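PDB 3MEB: aspartate aminotransferase from Giardia lamblia, which is a pyridoxal-5'-phosphate-dependent homodimeric enzyme that probably catalyses amino-group transfer between L-aspartate and 2-oxoglutarate, giving oxaloacetate and L-glutamate. Local coordinates for residues Y149-T154 against C210-S215; Y176-K181 against G216-E221. All coordinates share one frame; numbering follows the deposited sequence.

In the fold
Both contacts are built on one shared connection, the loop between strand 204-208 and helix 221-234. The chain leaving strand 148-151 supplies the other side of contact 1, and the chain leaving its parallel neighbour, strand 174-176, that of contact 2. Contact 1 is the buried one, about 10 Å between its centre and that of the chain; it pairs one imidazole-carbonyl hydrogen bond with methyl-proline packing and reaches N213 of the cofactor pocket. Contact 2, about 16 Å out, is partly buried and largely aromatic and aliphatic around one tyrosine hydrogen bond. D218 of contact 2 joins them, its carboxylate hydrogen-bonded to the backbone N atoms of A211 and H212.

Contact 1: residues Y149-T154 against C210-S215; sequences YMPSTT and CAHNPS. With SO4 (sulfate ion), chain C.
T153 and H212 make the one hydrogen bond between 149-154 and 210-215. NE2 of H212 gives its proton to the T153 carbonyl O at 2.8 Å; the bond is bent (138° at the hydrogen), and although O lies almost in the imidazole plane, the donor sits well above the plane of the carbonyl. Through its other nitrogen, ND1, H212 shares a 2.7 Å hydrogen bond with S215 OG; with both nitrogens engaged, the rotation of the ring is fixed. Packing is tightest beside this bond: T153 turns CG2 anti to its own backbone nitrogen, and the methyl presses on P214 CD at 3.4 Å, closer than an ordinary carbon contact. P151 adds only CG, near the ring edge and 4.3 Å from H212 NE2. Toward the cofactor pocket the backbones still meet, N213 O lying 3.4 Å from T154 C, but the N213 side chain touches nothing of 149-154. N213 binds the pyridoxal phosphate, and its ND2 also reaches O1 of a sulfate, probably from the crystallisation liquor, at 3.0 Å. The H212 bonds to T153 O and S215 OG thus tie down the loop carrying N213, whose amide is divided between R419, at OD1, and the sulfate.

Contact 2: residues Y176-K181 against G216-E221; sequences YTYLRK and GIDFTE. With EDO (1,2-ethanediol), chain J.
Between Y176 and L179 the backbone runs at 133° to the path from I217 to F219, and the two chains stay well apart: the nearest CA atoms, those of L179 and I217, are 8.4 Å from each other. Side chains therefore span the gap, and Y178 does most of it. With CG anti to the backbone N (chi1 -160°), its ring extends across to the second segment, where the hydroxyl OH donates to the carbonyl O of I217 at 2.7 Å, the donor only slightly tilted from the carbonyl plane. The same OH accepts a hydrogen bond from O1 of a 1,2-ethanediol, probably from the crystallisation liquor, also at 2.7 Å, so the hydroxyl donates to the protein and accepts from the diol. The CE1 edge of Y178 meets one face of F219, with CE1 and F219 CZ 3.8 Å apart, in an edge-to-face pair whose planes are inclined at 64°. Y176 reaches the edge of that phenyl ring more loosely, its CE1 4.4 Å from F219 CZ. Away from F219, L179 CD2 rests against I217 CG1 at 4.1 Å, the two side chains crossing nearly at a right angle. Y176 closes strand 174-176, packing on Y149 and P151 of strand 148-151; Y178 stacks on H212; F219 touches T192 of helix 189-198; and T220 is the N-cap of helix 221-234.

Contact 1: residues Y149-T154 against C210-S215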
ATOM      1  N   TYR A 149     -12.027 -20.680  -6.951  1.00  3.73           N
ATOM      2  CA  TYR A 149     -13.413 -20.876  -6.502  1.00  3.43           C
ATOM      3  C   TYR A 149     -13.752 -19.982  -5.297  1.00  4.32           C
ATOM      4  O   TYR A 149     -13.061 -20.001  -4.278  1.00  4.80           O
ATOM      5  CB  TYR A 149     -13.645 -22.349  -6.111  1.00  3.18           C
ATOM      6  CG  TYR A 149     -13.786 -23.270  -7.285  1.00  2.00           C
ATOM      7  CD1 TYR A 149     -15.038 -23.734  -7.706  1.00  3.13           C
ATOM      8  CD2 TYR A 149     -12.684 -23.714  -7.958  1.00  2.00           C
ATOM      9  CE1 TYR A 149     -15.158 -24.591  -8.786  1.00  2.35           C
ATOM     10  CE2 TYR A 149     -12.813 -24.579  -9.057  1.00  3.03           C
ATOM     11  CZ  TYR A 149     -14.024 -24.999  -9.456  1.00  2.00           C
ATOM     12  OH  TYR A 149     -14.082 -25.841 -10.546  1.00  3.68           O
ATOM     13  N   MET A 150     -14.776 -19.157  -5.436  1.00  3.70           N
ATOM     14  CA  MET A 150     -15.233 -18.324  -4.338  1.00  4.16           C
ATOM     15  C   MET A 150     -16.452 -18.957  -3.702  1.00  2.70           C
ATOM     16  O   MET A 150     -17.199 -19.627  -4.392  1.00  2.00           O
ATOM     17  CB  MET A 150     -15.658 -16.964  -4.836  1.00  4.35           C
ATOM     18  CG  MET A 150     -14.679 -16.273  -5.740  1.00  9.59           C
ATOM     19  SD  MET A 150     -14.219 -14.717  -5.048  1.00 13.11           S
ATOM     20  CE  MET A 150     -13.153 -14.070  -6.355  1.00 11.87           C
ATOM     21  N   PRO A 151     -16.677 -18.744  -2.385  1.00  2.00           N
ATOM     22  CA  PRO A 151     -17.996 -19.118  -1.866  1.00  2.00           C
ATOM     23  C   PRO A 151     -19.098 -18.290  -2.572  1.00  3.06           C
ATOM     24  O   PRO A 151     -18.823 -17.136  -3.014  1.00  2.19           O
ATOM     25  CB  PRO A 151     -17.899 -18.764  -0.382  1.00  2.12           C
ATOM     26  CG  PRO A 151     -16.804 -17.708  -0.322  1.00  2.00           C
ATOM     27  CD  PRO A 151     -15.866 -18.030  -1.389  1.00  2.56           C
ATOM     28  N   SER A 152     -20.304 -18.862  -2.720  1.00  2.95           N
ATOM     29  CA  SER A 152     -21.371 -18.207  -3.496  1.00  4.09           C
ATOM     30  C   SER A 152     -21.869 -16.874  -2.890  1.00  4.59           C
ATOM     31  O   SER A 152     -22.473 -16.047  -3.596  1.00  3.44           O
ATOM     32  CB  SER A 152     -22.540 -19.162  -3.764  1.00  4.56           C
ATOM     33  OG  SER A 152     -23.049 -19.716  -2.561  1.00  4.95           O
ATOM     34  N   THR A 153     -21.628 -16.700  -1.590  1.00  4.43           N
ATOM     35  CA  THR A 153     -21.741 -15.425  -0.914  1.00  5.03           C
ATOM     36  C   THR A 153     -20.383 -15.151  -0.289  1.00  3.55           C
ATOM     37  O   THR A 153     -19.804 -16.035   0.349  1.00  2.27           O
ATOM     38  CB  THR A 153     -22.842 -15.512   0.194  1.00  6.29           C
ATOM     39  OG1 THR A 153     -24.111 -15.643  -0.456  1.00 10.93           O
ATOM     40  CG2 THR A 153     -22.886 -14.306   1.055  1.00  7.79           C
ATOM     41  N   THR A 154     -19.865 -13.932  -0.492  1.00  3.14           N
ATOM     42  CA  THR A 154     -18.528 -13.547  -0.031  1.00  3.12           C
ATOM     43  C   THR A 154     -18.410 -12.032   0.075  1.00  4.01           C
ATOM     44  O   THR A 154     -19.333 -11.293  -0.257  1.00  3.15           O
ATOM     45  CB  THR A 154     -17.448 -14.120  -0.967  1.00  2.89           C
ATOM     46  OG1 THR A 154     -16.192 -14.189  -0.274  1.00  2.78           O
ATOM     47  CG2 THR A 154     -17.300 -13.305  -2.285  1.00  2.00           C
ATOM     48  N   CYS A 210     -12.946 -17.727   9.676  1.00  2.88           N
ATOM     49  CA  CYS A 210     -14.023 -17.676  10.660  1.00  3.12           C
ATOM     50  C   CYS A 210     -14.785 -16.384  10.436  1.00  3.27           C
ATOM     51  O   CYS A 210     -14.280 -15.523   9.768  1.00  2.00           O
ATOM     52  CB  CYS A 210     -13.486 -17.716  12.097  1.00  3.53           C
ATOM     53  SG  CYS A 210     -12.470 -16.359  12.697  1.00  7.23           S
ATOM     54  N   ALA A 211     -15.972 -16.251  11.020  1.00  3.66           N
ATOM     55  CA  ALA A 211     -16.792 -15.032  10.887  1.00  2.66           C
ATOM     56  C   ALA A 211     -16.984 -14.657   9.412  1.00  2.80           C
ATOM     57  O   ALA A 211     -16.723 -13.541   9.010  1.00  2.00           O
ATOM     58  CB  ALA A 211     -16.177 -13.861  11.726  1.00  2.08           C
ATOM     59  N   HIS A 212     -17.450 -15.615   8.613  1.00  3.15           N
ATOM     60  CA  HIS A 212     -17.742 -15.385   7.219  1.00  4.22           C
ATOM     61  C   HIS A 212     -18.539 -14.080   7.034  1.00  4.96           C
ATOM     62  O   HIS A 212     -19.498 -13.791   7.743  1.00  5.01           O
ATOM     63  CB  HIS A 212     -18.516 -16.546   6.641  1.00  4.71           C
ATOM     64  CG  HIS A 212     -18.926 -16.366   5.216  1.00  5.17           C
ATOM     65  ND1 HIS A 212     -20.122 -15.782   4.860  1.00  6.21           N
ATOM     66  CD2 HIS A 212     -18.309 -16.711   4.060  1.00  6.44           C
ATOM     67  CE1 HIS A 212     -20.234 -15.798   3.541  1.00  7.34           C
ATOM     68  NE2 HIS A 212     -19.142 -16.345   3.033  1.00  6.26           N
ATOM     69  N   ASN A 213     -18.069 -13.284   6.089  1.00  4.53           N
ATOM     70  CA  ASN A 213     -18.591 -11.939   5.812  1.00  4.76           C
ATOM     71  C   ASN A 213     -19.166 -12.024   4.398  1.00  4.85           C
ATOM     72  O   ASN A 213     -18.402 -12.241   3.474  1.00  5.40           O
ATOM     73  CB  ASN A 213     -17.432 -10.982   5.889  1.00  4.62           C
ATOM     74  CG  ASN A 213     -17.810  -9.570   5.620  1.00  4.70           C
ATOM     75  OD1 ASN A 213     -18.936  -9.256   5.231  1.00  2.00           O
ATOM     76  ND2 ASN A 213     -16.847  -8.684   5.832  1.00  3.77           N
ATOM     77  N   PRO A 214     -20.490 -11.827   4.226  1.00  4.17           N
ATOM     78  CA  PRO A 214     -21.401 -11.122   5.130  1.00  3.90           C
ATOM     79  C   PRO A 214     -22.346 -11.950   6.003  1.00  3.25           C
ATOM     80  O   PRO A 214     -23.047 -11.360   6.837  1.00  3.44           O
ATOM     81  CB  PRO A 214     -22.225 -10.307   4.147  1.00  3.44           C
ATOM     82  CG  PRO A 214     -22.434 -11.300   2.994  1.00  4.36           C
ATOM     83  CD  PRO A 214     -21.137 -12.084   2.918  1.00  5.61           C
ATOM     84  N   SER A 215     -22.343 -13.278   5.836  1.00  3.46           N
ATOM     85  CA  SER A 215     -23.460 -14.168   6.292  1.00  3.84           C
ATOM     86  C   SER A 215     -23.436 -14.448   7.777  1.00  3.45           C
ATOM     87  O   SER A 215     -24.481 -14.646   8.389  1.00  3.50           O
ATOM     88  CB  SER A 215     -23.461 -15.508   5.568  1.00  3.21           C
ATOM     89  OG  SER A 215     -22.501 -16.418   6.083  1.00  4.01           O
TER
HETATM   90  S   SO4 C 501     -16.199  -4.529   5.886  1.00 16.77           S
HETATM   91  O1  SO4 C 501     -16.783  -5.731   5.248  1.00 18.97           O
HETATM   92  O2  SO4 C 501     -17.211  -3.555   6.269  1.00 15.32           O
HETATM   93  O3  SO4 C 501     -15.427  -4.963   7.027  1.00 22.22           O
HETATM   94  O4  SO4 C 501     -15.305  -3.955   4.905  1.00 23.68           O

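Contact 2: residues Y176-K181 against G216-E221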
ATOM      1  N   TYR A 176     -18.316 -22.213  -5.245  1.00  2.00           N
ATOM      2  CA  TYR A 176     -18.794 -23.397  -4.548  1.00  2.10           C
ATOM      3  C   TYR A 176     -20.005 -22.988  -3.726  1.00  2.82           C
ATOM      4  O   TYR A 176     -20.118 -21.835  -3.307  1.00  2.42           O
ATOM      5  CB  TYR A 176     -17.706 -24.058  -3.703  1.00  2.00           C
ATOM      6  CG  TYR A 176     -17.094 -23.238  -2.597  1.00  2.00           C
ATOM      7  CD1 TYR A 176     -17.646 -23.240  -1.318  1.00  2.00           C
ATOM      8  CD2 TYR A 176     -15.951 -22.485  -2.809  1.00  2.00           C
ATOM      9  CE1 TYR A 176     -17.106 -22.521  -0.300  1.00  2.00           C
ATOM     10  CE2 TYR A 176     -15.387 -21.737  -1.777  1.00  2.00           C
ATOM     11  CZ  TYR A 176     -15.978 -21.733  -0.540  1.00  2.00           C
ATOM     12  OH  TYR A 176     -15.427 -21.031   0.493  1.00  2.00           O
ATOM     13  N   THR A 177     -20.921 -23.930  -3.530  1.00  3.17           N
ATOM     14  CA  THR A 177     -22.122 -23.660  -2.784  1.00  3.18           C
ATOM     15  C   THR A 177     -21.751 -23.294  -1.347  1.00  3.71           C
ATOM     16  O   THR A 177     -20.982 -24.002  -0.669  1.00  3.63           O
ATOM     17  CB  THR A 177     -23.047 -24.875  -2.744  1.00  3.33           C
ATOM     18  OG1 THR A 177     -23.538 -25.127  -4.058  1.00  2.51           O
ATOM     19  CG2 THR A 177     -24.207 -24.638  -1.806  1.00  4.36           C
ATOM     20  N   TYR A 178     -22.319 -22.191  -0.906  1.00  3.26           N
ATOM     21  CA  TYR A 178     -22.197 -21.794   0.481  1.00  4.09           C
ATOM     22  C   TYR A 178     -23.581 -21.823   1.148  1.00  4.25           C
ATOM     23  O   TYR A 178     -23.943 -22.883   1.656  1.00  4.95           O
ATOM     24  CB  TYR A 178     -21.434 -20.483   0.601  1.00  4.06           C
ATOM     25  CG  TYR A 178     -20.870 -20.273   1.995  1.00  3.41           C
ATOM     26  CD1 TYR A 178     -19.717 -20.927   2.397  1.00  2.47           C
ATOM     27  CD2 TYR A 178     -21.488 -19.434   2.893  1.00  3.54           C
ATOM     28  CE1 TYR A 178     -19.193 -20.754   3.649  1.00  2.39           C
ATOM     29  CE2 TYR A 178     -20.955 -19.240   4.195  1.00  4.21           C
ATOM     30  CZ  TYR A 178     -19.796 -19.913   4.536  1.00  3.54           C
ATOM     31  OH  TYR A 178     -19.235 -19.784   5.779  1.00  2.16           O
ATOM     32  N   LEU A 179     -24.369 -20.741   1.141  1.00  4.70           N
ATOM     33  CA  LEU A 179     -25.712 -20.752   1.774  1.00  5.77           C
ATOM     34  C   LEU A 179     -26.738 -21.447   0.909  1.00  7.44           C
ATOM     35  O   LEU A 179     -26.563 -21.542  -0.307  1.00  6.82           O
ATOM     36  CB  LEU A 179     -26.208 -19.333   2.030  1.00  5.72           C
ATOM     37  CG  LEU A 179     -25.392 -18.430   2.955  1.00  5.39           C
ATOM     38  CD1 LEU A 179     -26.095 -17.052   3.059  1.00  5.69           C
ATOM     39  CD2 LEU A 179     -25.187 -19.100   4.329  1.00  4.00           C
ATOM     40  N   ARG A 180     -27.843 -21.857   1.526  1.00  9.17           N
ATOM     41  CA  ARG A 180     -28.930 -22.586   0.843  1.00 10.92           C
ATOM     42  C   ARG A 180     -29.614 -21.774  -0.214  1.00 11.91           C
ATOM     43  O   ARG A 180     -29.827 -20.583  -0.033  1.00 12.87           O
ATOM     44  CB  ARG A 180     -30.025 -22.998   1.818  1.00 11.12           C
ATOM     45  CG  ARG A 180     -29.553 -23.757   2.999  1.00 13.49           C
ATOM     46  CD  ARG A 180     -30.572 -24.708   3.508  1.00 18.08           C
ATOM     47  NE  ARG A 180     -31.894 -24.117   3.696  1.00 19.55           N
ATOM     48  CZ  ARG A 180     -32.683 -24.366   4.746  1.00 21.46           C
ATOM     49  NH1 ARG A 180     -32.280 -25.157   5.746  1.00 19.07           N
ATOM     50  NH2 ARG A 180     -33.876 -23.787   4.820  1.00 21.81           N
ATOM     51  N   LYS A 181     -30.037 -22.449  -1.276  1.00 13.40           N
ATOM     52  CA  LYS A 181     -30.768 -21.802  -2.360  1.00 14.35           C
ATOM     53  C   LYS A 181     -31.929 -20.956  -1.824  1.00 15.14           C
ATOM     54  O   LYS A 181     -32.071 -19.787  -2.221  1.00 16.34           O
ATOM     55  CB  LYS A 181     -31.284 -22.834  -3.371  1.00 14.35           C
ATOM     56  N   GLY A 216     -22.238 -14.518   8.344  1.00  3.82           N
ATOM     57  CA  GLY A 216     -22.089 -14.786   9.785  1.00  3.21           C
ATOM     58  C   GLY A 216     -22.348 -16.238  10.118  1.00  2.86           C
ATOM     59  O   GLY A 216     -22.565 -16.586  11.297  1.00  3.30           O
ATOM     60  N   ILE A 217     -22.434 -17.073   9.071  1.00  2.59           N
ATOM     61  CA  ILE A 217     -22.617 -18.530   9.219  1.00  2.00           C
ATOM     62  C   ILE A 217     -21.300 -19.165   8.809  1.00  2.82           C
ATOM     63  O   ILE A 217     -20.785 -18.861   7.737  1.00  2.30           O
ATOM     64  CB  ILE A 217     -23.724 -19.084   8.260  1.00  2.00           C
ATOM     65  CG1 ILE A 217     -25.035 -18.270   8.334  1.00  2.00           C
ATOM     66  CG2 ILE A 217     -23.987 -20.561   8.531  1.00  2.00           C
ATOM     67  CD1 ILE A 217     -25.490 -17.946   9.707  1.00  2.00           C
ATOM     68  N   ASP A 218     -20.742 -20.026   9.672  1.00  3.55           N
ATOM     69  CA  ASP A 218     -19.433 -20.620   9.454  1.00  3.17           C
ATOM     70  C   ASP A 218     -19.585 -22.139   9.315  1.00  2.88           C
ATOM     71  O   ASP A 218     -20.529 -22.735   9.839  1.00  2.00           O
ATOM     72  CB  ASP A 218     -18.506 -20.326  10.675  1.00  3.55           C
ATOM     73  CG  ASP A 218     -17.930 -18.896  10.712  1.00  4.79           C
ATOM     74  OD1 ASP A 218     -18.107 -18.084   9.770  1.00  3.27           O
ATOM     75  OD2 ASP A 218     -17.254 -18.577  11.751  1.00  4.46           O
ATOM     76  N   PHE A 219     -18.654 -22.772   8.618  1.00  2.00           N
ATOM     77  CA  PHE A 219     -18.453 -24.210   8.783  1.00  2.53           C
ATOM     78  C   PHE A 219     -18.147 -24.494  10.251  1.00  2.59           C
ATOM     79  O   PHE A 219     -17.322 -23.814  10.873  1.00  2.00           O
ATOM     80  CB  PHE A 219     -17.274 -24.739   7.956  1.00  2.41           C
ATOM     81  CG  PHE A 219     -17.396 -24.532   6.447  1.00  4.19           C
ATOM     82  CD1 PHE A 219     -18.517 -24.936   5.752  1.00  4.21           C
ATOM     83  CD2 PHE A 219     -16.345 -23.989   5.720  1.00  4.92           C
ATOM     84  CE1 PHE A 219     -18.599 -24.767   4.408  1.00  3.88           C
ATOM     85  CE2 PHE A 219     -16.425 -23.852   4.367  1.00  3.03           C
ATOM     86  CZ  PHE A 219     -17.533 -24.223   3.702  1.00  2.58           C
ATOM     87  N   THR A 220     -18.773 -25.535  10.798  1.00  3.28           N
ATOM     88  CA  THR A 220     -18.413 -26.018  12.118  1.00  3.32           C
ATOM     89  C   THR A 220     -17.097 -26.820  12.110  1.00  3.63           C
ATOM     90  O   THR A 220     -16.594 -27.181  11.051  1.00  3.40           O
ATOM     91  CB  THR A 220     -19.522 -26.890  12.688  1.00  3.30           C
ATOM     92  OG1 THR A 220     -19.651 -28.117  11.920  1.00  3.02           O
ATOM     93  CG2 THR A 220     -20.839 -26.079  12.706  1.00  3.72           C
ATOM     94  N   GLU A 221     -16.536 -27.091  13.285  1.00  2.59           N
ATOM     95  CA  GLU A 221     -15.316 -27.902  13.332  1.00  3.48           C
ATOM     96  C   GLU A 221     -15.580 -29.217  12.623  1.00  2.55           C
ATOM     97  O   GLU A 221     -14.772 -29.678  11.844  1.00  3.05           O
ATOM     98  CB  GLU A 221     -14.821 -28.156  14.746  1.00  4.29           C
ATOM     99  CG  GLU A 221     -14.405 -26.945  15.507  1.00  8.82           C
ATOM    100  CD  GLU A 221     -13.556 -27.286  16.723  1.00 12.91           C
ATOM    101  OE1 GLU A 221     -13.034 -28.421  16.800  1.00 15.05           O
ATOM    102  OE2 GLU A 221     -13.388 -26.400  17.584  1.00 19.57           O
TER
HETATM  103  C1  EDO J 506     -16.133 -20.469   6.119  1.00 16.01           C
HETATM  104  O1  EDO J 506     -16.583 -19.412   5.251  1.00 13.92           O
HETATM  105  C2  EDO J 506     -16.288 -20.062   7.585  1.00 15.87           C
HETATM  106  O2  EDO J 506     -16.267 -21.165   8.486  1.00 15.93           O